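AimR transcriptional regulator (Bacillus phage phi3T, PDB 5ZVV) activates transcription of the aimX locus in the phage's lysis-lysogeny switch, working as a homodimer that the arbitrium peptide turns into inactive monomers. Local coordinates at residues 65-70 / 94-98; 74-80 / 105-110; 228-232 / 265-269; 281-286 / 297-301. All coordinates share one frame; numbering follows the deposited sequence.

Interaction 1 (65-70 / 94-98)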
loop_
_atom_site.group_PDB
_atom_site.type_symbol
_atom_site.label_atom_id
_atom_site.label_comp_id
_atom_site.label_asym_id
_atom_site.label_seq_id
_atom_site.Cartn_x
_atom_site.Cartn_y
_atom_site.Cartn_z
ATOM N N LEU A 65 28.214 -27.546 1.236
ATOM C CA LEU A 65 28.135 -26.429 0.304
ATOM C C LEU A 65 28.610 -25.130 0.933
ATOM O O LEU A 65 29.013 -24.214 0.207
ATOM C CB LEU A 65 26.706 -26.271 -0.216
ATOM C CG LEU A 65 26.225 -27.391 -1.138
ATOM C CD1 LEU A 65 24.793 -27.141 -1.586
ATOM C CD2 LEU A 65 27.152 -27.522 -2.333
ATOM N N SER A 66 28.562 -25.026 2.262
ATOM C CA SER A 66 29.161 -23.877 2.927
ATOM C C SER A 66 30.665 -23.858 2.710
ATOM O O SER A 66 31.260 -22.792 2.514
ATOM C CB SER A 66 28.826 -23.898 4.418
ATOM O OG SER A 66 29.439 -22.817 5.094
ATOM N N GLU A 67 31.296 -25.033 2.727
ATOM C CA GLU A 67 32.722 -25.093 2.427
ATOM C C GLU A 67 32.988 -24.926 0.933
ATOM O O GLU A 67 33.970 -24.286 0.541
ATOM C CB GLU A 67 33.303 -26.414 2.935
ATOM C CG GLU A 67 34.800 -26.567 2.725
ATOM C CD GLU A 67 35.335 -27.858 3.314
ATOM O OE1 GLU A 67 34.522 -28.673 3.805
ATOM O OE2 GLU A 67 36.568 -28.058 3.288
ATOM N N TYR A 68 32.113 -25.478 0.090
ATOM C CA TYR A 68 32.364 -25.510 -1.347
ATOM C C TYR A 68 32.174 -24.136 -1.980
ATOM O O TYR A 68 32.991 -23.703 -2.801
ATOM C CB TYR A 68 31.442 -26.540 -2.000
ATOM C CG TYR A 68 31.697 -26.776 -3.469
ATOM C CD1 TYR A 68 32.602 -27.740 -3.888
ATOM C CD2 TYR A 68 31.021 -26.044 -4.439
ATOM C CE1 TYR A 68 32.835 -27.969 -5.227
ATOM C CE2 TYR A 68 31.249 -26.261 -5.782
ATOM C CZ TYR A 68 32.158 -27.225 -6.170
ATOM O OH TYR A 68 32.388 -27.456 -7.506
ATOM N N PHE A 69 31.100 -23.434 -1.606
ATOM C CA PHE A 69 30.779 -22.160 -2.242
ATOM C C PHE A 69 31.873 -21.126 -2.015
ATOM O O PHE A 69 32.152 -20.302 -2.894
ATOM C CB PHE A 69 29.443 -21.631 -1.719
ATOM C CG PHE A 69 28.240 -22.320 -2.301
ATOM C CD1 PHE A 69 28.365 -23.183 -3.377
ATOM C CD2 PHE A 69 26.977 -22.089 -1.778
ATOM C CE1 PHE A 69 27.257 -23.812 -3.913
ATOM C CE2 PHE A 69 25.864 -22.713 -2.312
ATOM C CZ PHE A 69 26.005 -23.574 -3.380
ATOM N N LEU A 70 32.503 -21.147 -0.837
ATOM C CA LEU A 70 33.540 -20.173 -0.525
ATOM C C LEU A 70 34.811 -20.382 -1.336
ATOM O O LEU A 70 35.698 -19.525 -1.291
ATOM C CB LEU A 70 33.863 -20.211 0.970
ATOM C CG LEU A 70 32.719 -19.788 1.895
ATOM C CD1 LEU A 70 33.150 -19.869 3.351
ATOM C CD2 LEU A 70 32.232 -18.386 1.548
ATOM N N LEU A 94 26.521 -17.972 5.532
ATOM C CA LEU A 94 27.125 -18.223 4.230
ATOM C C LEU A 94 26.732 -17.149 3.226
ATOM O O LEU A 94 27.581 -16.653 2.477
ATOM C CB LEU A 94 26.708 -19.606 3.730
ATOM C CG LEU A 94 27.235 -20.048 2.365
ATOM C CD1 LEU A 94 28.754 -20.108 2.371
ATOM C CD2 LEU A 94 26.648 -21.393 1.981
ATOM N N THR A 95 25.450 -16.772 3.206
ATOM C CA THR A 95 24.980 -15.772 2.251
ATOM C C THR A 95 25.748 -14.465 2.398
ATOM O O THR A 95 26.153 -13.861 1.401
ATOM C CB THR A 95 23.481 -15.525 2.431
ATOM O OG1 THR A 95 22.750 -16.731 2.174
ATOM C CG2 THR A 95 23.000 -14.436 1.480
ATOM N N ASP A 96 25.973 -14.021 3.638
ATOM C CA ASP A 96 26.661 -12.751 3.846
ATOM C C ASP A 96 28.138 -12.857 3.493
ATOM O O ASP A 96 28.717 -11.914 2.932
ATOM C CB ASP A 96 26.470 -12.283 5.287
ATOM C CG ASP A 96 25.027 -11.926 5.593
ATOM O OD1 ASP A 96 24.285 -11.587 4.644
ATOM O OD2 ASP A 96 24.635 -11.980 6.778
ATOM N N LYS A 97 28.767 -13.997 3.799
ATOM C CA LYS A 97 30.149 -14.196 3.364
ATOM C C LYS A 97 30.266 -14.120 1.843
ATOM O O LYS A 97 31.145 -13.432 1.304
ATOM C CB LYS A 97 30.673 -15.534 3.887
ATOM C CG LYS A 97 30.824 -15.581 5.400
ATOM C CD LYS A 97 31.262 -16.957 5.873
ATOM C CE LYS A 97 31.285 -17.027 7.394
ATOM N NZ LYS A 97 31.619 -18.393 7.889
ATOM N N ILE A 98 29.368 -14.811 1.134
ATOM C CA ILE A 98 29.391 -14.788 -0.327
ATOM C C ILE A 98 29.119 -13.382 -0.848
ATOM O O ILE A 98 29.707 -12.956 -1.849
ATOM C CB ILE A 98 28.387 -15.808 -0.898
ATOM C CG1 ILE A 98 28.743 -17.225 -0.443
ATOM C CG2 ILE A 98 28.360 -15.738 -2.418
ATOM C CD1 ILE A 98 27.800 -18.285 -0.960
HETATM O O HOH W 1 29.652 -20.155 6.180
#
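The L94 side chain lies over the backbone of S66, its CD2 3.7 Å from S66 CA. With CG anti to the backbone N (chi1 179°), both methyls of L94 reach the neighbouring helix. One of them, CD1, sits 3.7 Å from S66 O, while CD2 also meets the F69 ring at CD2, 3.8 Å away, the two side chains crossing at about a right angle. One turn further along, I98 repeats the approach with its long branch, and I98 CD1 comes within 3.8 Å of F69 CB. L70 answers from segment 65-70: its CD2 lies 4.0 Å from L94 CD1 and is equally near K97 CB, so this one methyl fits among L94, K97 and I98. L70 and L94 run past each other in opposite senses. On the more exposed side the contact becomes polar. S66 OG and K97 NZ both bind one water, at 2.9 Å from S66 OG and 3.1 Å from K97 NZ, with the lysine as donor. The extended K97 chain carries its ammonium group to this bridge. The short axes are parallel to within 1° and 10.7 Å apart; the gap is bridged chiefly by L94, whose methyls reach the S66 backbone, and by F69, L70 and I98. Near-parallel pairing of next-but-one helices is consistent with the TPR-clan repeats. Helix 77-88, which lies between them in sequence, supports the contact from S82, touched by F69 and I98, and S86, touched by L94. The join is therefore mainly apolar, set by van der Waals fit, supplemented by a water-mediated polar link at the more exposed margin.

Interaction 2 (74-80 / 105-110)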
loop_
_atom_site.group_PDB
_atom_site.type_symbol
_atom_site.label_atom_id
_atom_site.label_comp_id
_atom_site.label_asym_id
_atom_site.label_seq_id
_atom_site.Cartn_x
_atom_site.Cartn_y
_atom_site.Cartn_z
ATOM N N PRO A 74 34.997 -15.672 -7.223
ATOM C CA PRO A 74 33.980 -14.633 -7.006
ATOM C C PRO A 74 33.637 -13.846 -8.256
ATOM O O PRO A 74 32.589 -13.191 -8.284
ATOM C CB PRO A 74 34.617 -13.731 -5.938
ATOM C CG PRO A 74 35.709 -14.558 -5.320
ATOM C CD PRO A 74 36.209 -15.439 -6.418
ATOM N N ASN A 75 34.478 -13.893 -9.286
ATOM C CA ASN A 75 34.296 -13.087 -10.484
ATOM C C ASN A 75 33.397 -13.740 -11.528
ATOM O O ASN A 75 33.150 -13.126 -12.569
ATOM C CB ASN A 75 35.656 -12.779 -11.122
ATOM C CG ASN A 75 36.586 -12.022 -10.193
ATOM O OD1 ASN A 75 36.211 -11.004 -9.614
ATOM N ND2 ASN A 75 37.809 -12.517 -10.050
ATOM N N LYS A 76 32.901 -14.949 -11.286
ATOM C CA LYS A 76 32.251 -15.739 -12.326
ATOM C C LYS A 76 30.830 -16.126 -11.917
ATOM O O LYS A 76 30.365 -15.829 -10.813
ATOM C CB LYS A 76 33.092 -16.975 -12.656
ATOM C CG LYS A 76 34.429 -16.634 -13.302
ATOM C CD LYS A 76 35.163 -17.885 -13.750
ATOM C CE LYS A 76 36.326 -17.549 -14.672
ATOM N NZ LYS A 76 37.362 -16.722 -13.996
ATOM N N LYS A 77 30.144 -16.810 -12.840
ATOM C CA LYS A 77 28.716 -17.081 -12.691
ATOM C C LYS A 77 28.430 -18.015 -11.517
ATOM O O LYS A 77 27.410 -17.864 -10.829
ATOM C CB LYS A 77 28.169 -17.668 -13.993
ATOM C CG LYS A 77 26.948 -18.558 -13.821
ATOM C CD LYS A 77 26.787 -19.520 -14.991
ATOM C CE LYS A 77 26.151 -18.848 -16.195
ATOM N NZ LYS A 77 24.757 -18.410 -15.901
ATOM N N CYS A 78 29.317 -18.983 -11.272
ATOM C CA CYS A 78 29.082 -19.954 -10.207
ATOM C C CYS A 78 28.907 -19.282 -8.851
ATOM O O CYS A 78 28.103 -19.735 -8.030
ATOM C CB CYS A 78 30.227 -20.961 -10.151
ATOM S SG CYS A 78 29.900 -22.497 -11.027
ATOM N N ALA A 79 29.647 -18.202 -8.597
ATOM C CA ALA A 79 29.521 -17.514 -7.315
ATOM C C ALA A 79 28.170 -16.818 -7.189
ATOM O O ALA A 79 27.569 -16.808 -6.108
ATOM C CB ALA A 79 30.662 -16.512 -7.143
ATOM N N ARG A 80 27.676 -16.234 -8.283
ATOM C CA ARG A 80 26.361 -15.595 -8.264
ATOM C C ARG A 80 25.259 -16.622 -8.030
ATOM O O ARG A 80 24.379 -16.436 -7.169
ATOM C CB ARG A 80 26.145 -14.845 -9.579
ATOM C CG ARG A 80 27.352 -14.024 -10.002
ATOM C CD ARG A 80 27.102 -13.208 -11.264
ATOM N NE ARG A 80 28.356 -12.678 -11.788
ATOM C CZ ARG A 80 28.928 -13.076 -12.917
ATOM N NH1 ARG A 80 28.345 -13.994 -13.671
ATOM N NH2 ARG A 80 30.078 -12.543 -13.304
ATOM N N SER A 105 34.782 -8.458 -5.527
ATOM C CA SER A 105 35.209 -8.978 -6.816
ATOM C C SER A 105 35.606 -7.845 -7.760
ATOM O O SER A 105 35.207 -6.689 -7.595
ATOM C CB SER A 105 34.095 -9.818 -7.438
ATOM O OG SER A 105 34.342 -10.078 -8.806
ATOM N N LYS A 106 36.415 -8.194 -8.763
ATOM C CA LYS A 106 36.807 -7.256 -9.807
ATOM C C LYS A 106 35.781 -7.151 -10.925
ATOM O O LYS A 106 35.819 -6.182 -11.692
ATOM C CB LYS A 106 38.154 -7.663 -10.416
ATOM C CG LYS A 106 39.349 -7.491 -9.499
ATOM C CD LYS A 106 40.637 -7.849 -10.225
ATOM C CE LYS A 106 41.853 -7.641 -9.336
ATOM N NZ LYS A 106 43.122 -7.971 -10.046
ATOM N N ASN A 107 34.874 -8.119 -11.033
ATOM C CA ASN A 107 33.920 -8.182 -12.130
ATOM C C ASN A 107 32.676 -7.367 -11.794
ATOM O O ASN A 107 32.141 -7.466 -10.685
ATOM C CB ASN A 107 33.546 -9.636 -12.420
ATOM C CG ASN A 107 32.499 -9.761 -13.501
ATOM O OD1 ASN A 107 31.306 -9.665 -13.230
ATOM N ND2 ASN A 107 32.939 -9.981 -14.736
ATOM N N SER A 108 32.214 -6.574 -12.762
ATOM C CA SER A 108 31.110 -5.654 -12.504
ATOM C C SER A 108 29.803 -6.397 -12.252
ATOM O O SER A 108 28.987 -5.959 -11.434
ATOM C CB SER A 108 30.953 -4.680 -13.671
ATOM O OG SER A 108 30.658 -5.369 -14.871
ATOM N N THR A 109 29.577 -7.512 -12.952
ATOM C CA THR A 109 28.367 -8.294 -12.710
ATOM C C THR A 109 28.369 -8.883 -11.305
ATOM O O THR A 109 27.350 -8.839 -10.606
ATOM C CB THR A 109 28.226 -9.406 -13.754
ATOM O OG1 THR A 109 28.309 -8.850 -15.070
ATOM C CG2 THR A 109 26.887 -10.113 -13.601
ATOM N N SER A 110 29.506 -9.437 -10.873
ATOM C CA SER A 110 29.593 -9.969 -9.518
ATOM C C SER A 110 29.392 -8.873 -8.480
ATOM O O SER A 110 28.678 -9.072 -7.492
ATOM C CB SER A 110 30.935 -10.669 -9.308
ATOM O OG SER A 110 30.993 -11.888 -10.025
#
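P74 O is satisfied across the contact by S110 OG, whose hydroxyl donates at 2.7 Å between P74 O and S110 OG. The donor lies in the carbonyl plane on a lone pair (C=O...donor angle 141°). While donating to P74 O, S110 OG also accepts a weak bond from R80 NE, 3.3 Å from it. The R80 chain is extended from CG to NE and crosses N107 and T109 at about a right angle. It adds a second weak bond, from NH2 to N107 OD1 at 3.1 Å. T109 CG2 rests over one face of the guanidinium, 3.5 Å from R80 NE, and the carbonyl carbon of K76 lies over the opposite face. N107 OD1 serves several donors: besides R80, it takes S110 N, 3.0 Å from N107 OD1, and weakly T109 N. N75 OD1 appears to accept from K106 N, but its position, like that of S105 OG, is doubtful in the model. K76 turns its ammonium elsewhere, to a salt bridge with D73, and the carbonyl of S105 receives Q111 NE2. R80, from the first turn of helix 77-88, thus touches the start of helix 108-124 through two weak bonds and the T109 methyl. The arrangement there is that of an N-cap: N107 closes the helix start with its side-chain amide oxygen. S105 OG, accepting from N107 N, would fit an ST turn just ahead of it, though the place of S105 OG is uncertain.

Interaction 3 (228-232 / 265-269)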
loop_
_atom_site.group_PDB
_atom_site.type_symbol
_atom_site.label_atom_id
_atom_site.label_comp_id
_atom_site.label_asym_id
_atom_site.label_seq_id
_atom_site.Cartn_x
_atom_site.Cartn_y
_atom_site.Cartn_z
ATOM N N PHE A 228 8.848 -26.750 2.184
ATOM C CA PHE A 228 8.269 -26.691 3.522
ATOM C C PHE A 228 7.158 -25.652 3.591
ATOM O O PHE A 228 6.033 -25.955 4.006
ATOM C CB PHE A 228 9.353 -26.391 4.561
ATOM C CG PHE A 228 8.804 -26.070 5.923
ATOM C CD1 PHE A 228 8.368 -27.083 6.763
ATOM C CD2 PHE A 228 8.708 -24.759 6.356
ATOM C CE1 PHE A 228 7.848 -26.791 8.009
ATOM C CE2 PHE A 228 8.192 -24.463 7.604
ATOM C CZ PHE A 228 7.760 -25.479 8.429
ATOM N N PHE A 229 7.450 -24.415 3.179
ATOM C CA PHE A 229 6.409 -23.395 3.218
ATOM C C PHE A 229 5.301 -23.655 2.205
ATOM O O PHE A 229 4.179 -23.173 2.394
ATOM C CB PHE A 229 7.017 -22.008 3.010
ATOM C CG PHE A 229 7.689 -21.468 4.239
ATOM C CD1 PHE A 229 6.937 -21.118 5.352
ATOM C CD2 PHE A 229 9.064 -21.334 4.297
ATOM C CE1 PHE A 229 7.545 -20.633 6.494
ATOM C CE2 PHE A 229 9.681 -20.848 5.439
ATOM C CZ PHE A 229 8.919 -20.497 6.537
ATOM N N ALA A 230 5.578 -24.425 1.152
ATOM C CA ALA A 230 4.532 -24.766 0.196
ATOM C C ALA A 230 3.517 -25.724 0.812
ATOM O O ALA A 230 2.303 -25.484 0.744
ATOM C CB ALA A 230 5.152 -25.363 -1.064
ATOM N N TYR A 231 3.994 -26.818 1.418
ATOM C CA TYR A 231 3.073 -27.741 2.081
ATOM C C TYR A 231 2.415 -27.099 3.295
ATOM O O TYR A 231 1.251 -27.393 3.599
ATOM C CB TYR A 231 3.804 -29.025 2.478
ATOM C CG TYR A 231 4.036 -29.953 1.313
ATOM C CD1 TYR A 231 2.969 -30.597 0.695
ATOM C CD2 TYR A 231 5.314 -30.181 0.821
ATOM C CE1 TYR A 231 3.168 -31.445 -0.375
ATOM C CE2 TYR A 231 5.525 -31.027 -0.253
ATOM C CZ TYR A 231 4.447 -31.656 -0.847
ATOM O OH TYR A 231 4.647 -32.499 -1.915
ATOM N N LEU A 232 3.141 -26.225 3.994
ATOM C CA LEU A 232 2.534 -25.433 5.056
ATOM C C LEU A 232 1.371 -24.607 4.520
ATOM O O LEU A 232 0.303 -24.544 5.144
ATOM C CB LEU A 232 3.594 -24.532 5.692
ATOM C CG LEU A 232 3.329 -23.975 7.088
ATOM C CD1 LEU A 232 3.262 -25.104 8.106
ATOM C CD2 LEU A 232 4.406 -22.964 7.468
HETATM N N MSE A 265 7.124 -24.208 13.713
HETATM C CA MSE A 265 6.056 -23.683 12.864
HETATM C C MSE A 265 5.122 -24.806 12.422
HETATM O O MSE A 265 3.901 -24.661 12.462
HETATM C CB MSE A 265 6.629 -22.962 11.648
HETATM C CG MSE A 265 7.273 -21.637 11.979
HETATM SE SE MSE A 265 8.052 -20.824 10.397
HETATM C CE MSE A 265 8.814 -19.225 11.224
ATOM N N LEU A 266 5.707 -25.936 12.018
ATOM C CA LEU A 266 4.901 -27.073 11.582
ATOM C C LEU A 266 4.089 -27.646 12.739
ATOM O O LEU A 266 2.875 -27.864 12.616
ATOM C CB LEU A 266 5.802 -28.147 10.976
ATOM C CG LEU A 266 5.050 -29.355 10.420
ATOM C CD1 LEU A 266 4.187 -28.918 9.255
ATOM C CD2 LEU A 266 6.012 -30.451 10.007
ATOM N N ASP A 267 4.754 -27.905 13.869
ATOM C CA ASP A 267 4.057 -28.354 15.068
ATOM C C ASP A 267 2.945 -27.389 15.446
ATOM O O ASP A 267 1.865 -27.813 15.865
ATOM C CB ASP A 267 5.037 -28.495 16.237
ATOM C CG ASP A 267 6.076 -29.578 16.015
ATOM O OD1 ASP A 267 5.896 -30.416 15.109
ATOM O OD2 ASP A 267 7.072 -29.594 16.771
ATOM N N GLY A 268 3.194 -26.085 15.312
ATOM C CA GLY A 268 2.152 -25.113 15.602
ATOM C C GLY A 268 0.986 -25.200 14.636
ATOM O O GLY A 268 -0.172 -25.029 15.031
ATOM N N ALA A 269 1.270 -25.465 13.360
ATOM C CA ALA A 269 0.194 -25.640 12.390
ATOM C C ALA A 269 -0.670 -26.842 12.746
ATOM O O ALA A 269 -1.906 -26.768 12.697
ATOM C CB ALA A 269 0.770 -25.793 10.982
#
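The F228 ring meets helix 260-277 edge-on: L266 CB lies in the ring plane, 3.9 Å from F228 CE1, and M265 CB is also near that plane, 4.2 Å from F228 CZ. F229 presents its ring differently. One of its faces is covered by F228 itself, whose CD2 stands over the F229 ring centre 3.9 Å above the plane. Toward the other helix, F229 meets the selenium of M265, a selenomethionine put in place of methionine for structure determination. M265 SE lies 3.9 Å from F229 CE1, and the line from SE to the ring centroid is 71° off the ring normal, an oblique Met-aromatic contact. The M265 chain is extended beyond CG, and this carries the selenium across to the phenylalanine. A turn later, L232 reaches across with CD1. Its CG is anti to the backbone N (chi1 -160°), which sends CD1 to A269 CB at 3.9 Å and to L266 CD1 at 4.1 Å. The whole contact is apolar, and it joins helix segments whose axes run nearly parallel, 8° apart, with 11.3 Å between them. Such pairing of helices one apart in sequence is consistent with the helical repeats of the TPR clan. H262, one turn before L266, extends the aromatic group by stacking on F228 and meeting F229 edge-to-face. Helix 243-252, which intervenes in sequence, backs the seam through Y250, touched by L266 and A269, while helix 184-203 supplies M195 against F229.

Interaction 4 (281-286 / 297-301)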
loop_
_atom_site.group_PDB
_atom_site.type_symbol
_atom_site.label_atom_id
_atom_site.label_comp_id
_atom_site.label_asym_id
_atom_site.label_seq_id
_atom_site.Cartn_x
_atom_site.Cartn_y
_atom_site.Cartn_z
ATOM N N ASN A 281 -4.166 -33.951 20.032
ATOM C CA ASN A 281 -3.148 -32.921 19.855
ATOM C C ASN A 281 -1.846 -33.402 20.484
ATOM O O ASN A 281 -1.724 -33.452 21.713
ATOM C CB ASN A 281 -3.605 -31.604 20.481
ATOM C CG ASN A 281 -2.755 -30.422 20.048
ATOM O OD1 ASN A 281 -1.613 -30.579 19.616
ATOM N ND2 ASN A 281 -3.317 -29.224 20.159
ATOM N N GLN A 282 -0.875 -33.742 19.642
ATOM C CA GLN A 282 0.454 -34.123 20.093
ATOM C C GLN A 282 1.458 -32.985 20.004
ATOM O O GLN A 282 2.627 -33.185 20.344
ATOM C CB GLN A 282 0.976 -35.305 19.274
ATOM C CG GLN A 282 0.057 -36.503 19.226
ATOM C CD GLN A 282 0.563 -37.562 18.273
ATOM O OE1 GLN A 282 1.318 -37.266 17.346
ATOM N NE2 GLN A 282 0.160 -38.807 18.500
ATOM N N TRP A 283 1.036 -31.799 19.563
ATOM C CA TRP A 283 1.964 -30.748 19.164
ATOM C C TRP A 283 1.869 -29.506 20.039
ATOM O O TRP A 283 2.335 -28.435 19.638
ATOM C CB TRP A 283 1.734 -30.391 17.696
ATOM C CG TRP A 283 1.796 -31.589 16.804
ATOM C CD1 TRP A 283 2.912 -32.144 16.253
ATOM C CD2 TRP A 283 0.694 -32.395 16.380
ATOM N NE1 TRP A 283 2.574 -33.245 15.508
ATOM C CE2 TRP A 283 1.215 -33.419 15.567
ATOM C CE3 TRP A 283 -0.685 -32.348 16.606
ATOM C CZ2 TRP A 283 0.406 -34.387 14.976
ATOM C CZ3 TRP A 283 -1.486 -33.309 16.019
ATOM C CH2 TRP A 283 -0.939 -34.315 15.214
ATOM N N VAL A 284 1.275 -29.623 21.226
ATOM C CA VAL A 284 1.260 -28.508 22.164
ATOM C C VAL A 284 2.693 -28.173 22.553
ATOM O O VAL A 284 3.457 -29.044 22.983
ATOM C CB VAL A 284 0.415 -28.848 23.400
ATOM C CG1 VAL A 284 0.415 -27.683 24.381
ATOM C CG2 VAL A 284 -1.001 -29.213 22.990
ATOM N N ASN A 285 3.069 -26.909 22.390
ATOM C CA ASN A 285 4.412 -26.453 22.732
ATOM C C ASN A 285 4.410 -25.989 24.183
ATOM O O ASN A 285 3.809 -24.962 24.514
ATOM C CB ASN A 285 4.855 -25.332 21.796
ATOM C CG ASN A 285 6.351 -25.063 21.864
ATOM O OD1 ASN A 285 6.971 -25.162 22.925
ATOM N ND2 ASN A 285 6.936 -24.714 20.726
ATOM N N TYR A 286 5.078 -26.751 25.050
ATOM C CA TYR A 286 5.188 -26.428 26.466
ATOM C C TYR A 286 6.480 -25.699 26.810
ATOM O O TYR A 286 6.661 -25.296 27.962
ATOM C CB TYR A 286 5.088 -27.707 27.304
ATOM C CG TYR A 286 3.748 -28.408 27.217
ATOM C CD1 TYR A 286 2.688 -28.017 28.024
ATOM C CD2 TYR A 286 3.544 -29.465 26.335
ATOM C CE1 TYR A 286 1.460 -28.654 27.955
ATOM C CE2 TYR A 286 2.317 -30.111 26.258
ATOM C CZ TYR A 286 1.278 -29.700 27.072
ATOM O OH TYR A 286 0.053 -30.328 27.007
ATOM N N ARG A 297 -1.247 -23.011 22.933
ATOM C CA ARG A 297 -1.331 -23.755 24.186
ATOM C C ARG A 297 -2.569 -23.354 24.982
ATOM O O ARG A 297 -3.245 -24.211 25.567
ATOM C CB ARG A 297 -0.059 -23.530 25.004
ATOM C CG ARG A 297 -0.025 -24.240 26.345
ATOM C CD ARG A 297 1.287 -23.971 27.061
ATOM N NE ARG A 297 1.319 -24.585 28.383
ATOM C CZ ARG A 297 2.317 -24.446 29.249
ATOM N NH1 ARG A 297 3.376 -23.709 28.936
ATOM N NH2 ARG A 297 2.255 -25.044 30.430
ATOM N N ALA A 298 -2.885 -22.058 25.011
ATOM C CA ALA A 298 -4.103 -21.615 25.683
ATOM C C ALA A 298 -5.342 -22.149 24.974
ATOM O O ALA A 298 -6.330 -22.510 25.622
ATOM C CB ALA A 298 -4.137 -20.088 25.760
ATOM N N PHE A 299 -5.308 -22.201 23.642
ATOM C CA PHE A 299 -6.380 -22.829 22.875
ATOM C C PHE A 299 -6.594 -24.272 23.323
ATOM O O PHE A 299 -7.721 -24.686 23.628
ATOM C CB PHE A 299 -6.029 -22.756 21.386
ATOM C CG PHE A 299 -7.184 -23.006 20.447
ATOM C CD1 PHE A 299 -8.454 -23.294 20.922
ATOM C CD2 PHE A 299 -6.984 -22.955 19.076
ATOM C CE1 PHE A 299 -9.504 -23.526 20.044
ATOM C CE2 PHE A 299 -8.029 -23.185 18.193
ATOM C CZ PHE A 299 -9.289 -23.471 18.679
ATOM N N TYR A 300 -5.506 -25.049 23.380
ATOM C CA TYR A 300 -5.585 -26.437 23.827
ATOM C C TYR A 300 -6.165 -26.538 25.235
ATOM O O TYR A 300 -7.030 -27.384 25.501
ATOM C CB TYR A 300 -4.194 -27.066 23.761
ATOM C CG TYR A 300 -4.081 -28.440 24.376
ATOM C CD1 TYR A 300 -4.561 -29.562 23.711
ATOM C CD2 TYR A 300 -3.466 -28.620 25.610
ATOM C CE1 TYR A 300 -4.449 -30.821 24.264
ATOM C CE2 TYR A 300 -3.349 -29.875 26.171
ATOM C CZ TYR A 300 -3.841 -30.973 25.494
ATOM O OH TYR A 300 -3.727 -32.228 26.050
ATOM N N TYR A 301 -5.706 -25.676 26.148
ATOM C CA TYR A 301 -6.262 -25.661 27.497
ATOM C C TYR A 301 -7.761 -25.379 27.476
ATOM O O TYR A 301 -8.532 -26.032 28.190
ATOM C CB TYR A 301 -5.536 -24.625 28.354
ATOM C CG TYR A 301 -4.171 -25.058 28.837
ATOM C CD1 TYR A 301 -3.820 -26.401 28.885
ATOM C CD2 TYR A 301 -3.237 -24.120 29.256
ATOM C CE1 TYR A 301 -2.573 -26.798 29.334
ATOM C CE2 TYR A 301 -1.990 -24.505 29.705
ATOM C CZ TYR A 301 -1.661 -25.844 29.744
ATOM O OH TYR A 301 -0.415 -26.227 30.194
HETATM O O HOH W 2 4.690 -22.764 26.324
#
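V284 holds CG1 anti to its backbone N (chi1 179°), which leaves CG2 aimed at Y300, while Y300 swings its own CG anti to the backbone N and turns its ring toward the loop. V284 CG2 then lies over one face of that ring as a CH-pi contact, 3.6 Å from the ring centroid and 16° off its normal. The other methyl, V284 CG1, packs 4.0 Å from R297 CG. Obliquely to the same Y300 ring, N281 brings ND2 to 3.8 Å from Y300 CD1, its amide nearly perpendicular to the ring; that nitrogen is bonded to N275, and N281 OD1 accepts from W283 N in an Asx turn. R297, extended from CG to NE, runs past V284 to Y286, whose CD1 lies over one face of the guanidinium, 3.7 Å from R297 NE. The two planes are 68° apart, so this is no parallel stack. The guanidinium is kept from rotating by Y301: NE and NH2 both donate side-on to Y301 OH, at 3.0 Å from NE and 2.9 Å from NH2, with the oxygen in the guanidinium plane. R297 NH1 has a further partner in a water that also donates to N285 O, giving the loop a polar link to the helix. Y286 OH, in turn, reaches 3.5 Å from Y300 CE2. In the fold, this loop joins helices 260-277 and 291-304 and folds back on the latter. C271 and S274 of the first helix touch N281, and I313 of helix 307-318 packs against R297 and Y301.

How the interactions relate
The four contacts form two touching pairs along the helical chain. Interactions 1 and 2 have centres 14 Å apart and meet where I98 CG2 packs 3.9 Å from A79 O; their segments alternate in sequence, and helix 77-88 carries a segment of interaction 2 and touches both sides of interaction 1. Interactions 3 and 4 lie 16 Å apart between centres and follow in series, D267 O approaching W283 CB to 3.2 Å. Both D267 and W283 make weak hydrogen bonds to glycerol, probably from the crystallisation liquor. The pairs are well separated: centres of interactions 2 and 4 are 49 Å apart, on opposite sides of the chain's centre. The other subunit touches none of the four contacts.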